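Local coordinates for protein peptidoglycan glycosyltransferase (PDB 4MNR) that belongs to the penicillin-binding proteins, the modelled part pairing a dimerisation-type domain with a transpeptidase-family domain built round an antiparallel sheet, at residues Val446-Thr449 and Ala450-Gln454. Numbering follows the deposited sequence.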
loop_
_atom_site.group_PDB
_atom_site.type_symbol
_atom_site.label_atom_id
_atom_site.label_comp_id
_atom_site.label_asym_id
_atom_site.label_seq_id
_atom_site.Cartn_x
_atom_site.Cartn_y
_atom_site.Cartn_z
ATOM N N VAL A 446 -1.671 -1.701 14.270
ATOM C CA VAL A 446 -2.262 -2.582 13.263
ATOM C C VAL A 446 -1.514 -3.920 13.223
ATOM O O VAL A 446 -2.127 -4.996 13.219
ATOM C CB VAL A 446 -2.256 -1.917 11.873
ATOM C CG1 VAL A 446 -2.852 -2.867 10.830
ATOM C CG2 VAL A 446 -3.052 -0.612 11.905
ATOM N N LEU A 447 -0.186 -3.851 13.225
ATOM C CA LEU A 447 0.640 -5.056 13.268
ATOM C C LEU A 447 0.373 -5.883 14.529
ATOM O O LEU A 447 0.269 -7.111 14.460
ATOM C CB LEU A 447 2.119 -4.690 13.225
ATOM C CG LEU A 447 2.746 -4.387 11.867
ATOM C CD1 LEU A 447 4.102 -3.751 12.080
ATOM C CD2 LEU A 447 2.871 -5.671 11.054
ATOM N N LYS A 448 0.268 -5.218 15.683
ATOM C CA LYS A 448 0.020 -5.912 16.948
ATOM C C LYS A 448 -1.313 -6.644 16.866
ATOM O O LYS A 448 -1.411 -7.800 17.255
ATOM C CB LYS A 448 0.021 -4.940 18.133
ATOM C CG LYS A 448 -0.042 -5.608 19.493
ATOM C CD LYS A 448 -0.067 -4.572 20.620
ATOM C CE LYS A 448 -0.315 -5.221 21.974
ATOM N NZ LYS A 448 0.809 -6.099 22.393
ATOM N N THR A 449 -2.333 -5.980 16.328
ATOM C CA THR A 449 -3.640 -6.616 16.207
ATOM C C THR A 449 -3.577 -7.818 15.280
ATOM O O THR A 449 -4.122 -8.875 15.604
ATOM C CB THR A 449 -4.717 -5.628 15.723
ATOM O OG1 THR A 449 -4.900 -4.620 16.726
ATOM C CG2 THR A 449 -6.043 -6.350 15.516
ATOM N N ALA A 450 -2.915 -7.660 14.141
ATOM C CA ALA A 450 -2.739 -8.789 13.226
ATOM C C ALA A 450 -2.040 -9.970 13.917
ATOM O O ALA A 450 -2.467 -11.114 13.768
ATOM C CB ALA A 450 -1.982 -8.367 11.977
ATOM N N LEU A 451 -0.987 -9.698 14.686
ATOM C CA LEU A 451 -0.266 -10.779 15.373
ATOM C C LEU A 451 -1.118 -11.434 16.453
ATOM O O LEU A 451 -1.043 -12.641 16.671
ATOM C CB LEU A 451 1.052 -10.268 15.966
ATOM C CG LEU A 451 2.024 -9.807 14.882
ATOM C CD1 LEU A 451 3.104 -8.931 15.486
ATOM C CD2 LEU A 451 2.648 -11.008 14.194
ATOM N N GLU A 452 -1.937 -10.637 17.134
ATOM C CA GLU A 452 -2.860 -11.197 18.126
ATOM C C GLU A 452 -3.894 -12.129 17.480
ATOM O O GLU A 452 -4.172 -13.225 17.999
ATOM C CB GLU A 452 -3.565 -10.068 18.878
ATOM C CG GLU A 452 -2.667 -9.301 19.833
ATOM C CD GLU A 452 -3.312 -8.020 20.343
ATOM O OE1 GLU A 452 -4.409 -7.656 19.855
ATOM O OE2 GLU A 452 -2.720 -7.379 21.235
ATOM N N VAL A 453 -4.470 -11.676 16.365
ATOM C CA VAL A 453 -5.489 -12.436 15.643
ATOM C C VAL A 453 -4.912 -13.760 15.161
ATOM O O VAL A 453 -5.560 -14.813 15.259
ATOM C CB VAL A 453 -6.031 -11.618 14.455
ATOM C CG1 VAL A 453 -6.788 -12.511 13.480
ATOM C CG2 VAL A 453 -6.905 -10.487 14.970
ATOM N N GLN A 454 -3.670 -13.703 14.692
ATOM C CA GLN A 454 -2.970 -14.884 14.189
ATOM C C GLN A 454 -2.445 -15.793 15.308
ATOM O O GLN A 454 -1.957 -16.892 15.046
ATOM C CB GLN A 454 -1.834 -14.466 13.241
ATOM C CG GLN A 454 -2.306 -13.788 11.946
ATOM C CD GLN A 454 -1.152 -13.305 11.080
ATOM O OE1 GLN A 454 -0.013 -13.232 11.539
ATOM N NE2 GLN A 454 -1.444 -12.967 9.821
#
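Lys-448 and Glu-452 meet one turn apart on the C-terminal helix 438-453, which packs on the antiparallel sheet of the transpeptidase domain. Four i to i+4 backbone bonds link 446-449 to 450-454. The straightest runs from Ala-450 N to Val-446 O, 2.9 Å long with an N-H...O angle of 168°.

The tight side is mostly apolar. Val-446, Leu-447, Ala-450 and Leu-451 are buried, with Thr-449 and Val-453 at the margin. Leu-447 touches both Val-425 and Val-427 of strand 425-431, Val-446 the second and Ala-450 the first. Val-446, Thr-449, Ala-450 and Val-453 also touch helix 115-125. Leu-451 rests on Ile-392 and Leu-456. Its side chain folds back along its own helix, with CG 3.2 Å from Leu-447 O. Val-453 does likewise, CG2 lying 3.3 Å from Thr-449 O. The hydroxyl OG1 of Thr-449 turns back to the carbonyl oxygen of Asn-445, a hydrogen bond within the helix.

The other side is looser and more open to solvent. Here Lys-448 and Glu-452 cross at a slant. Glu-452 CG sits beside its backbone N (chi1 -71°), and the extended chain beyond it carries the carboxylate back toward the lysine. Their salt bridge is long, NZ to OE2 3.9 Å. A final bend (chi4 66°) leaves the methylene nearer than the ammonium: Lys-448 CE lies 3.3 Å from Glu-452 OE2.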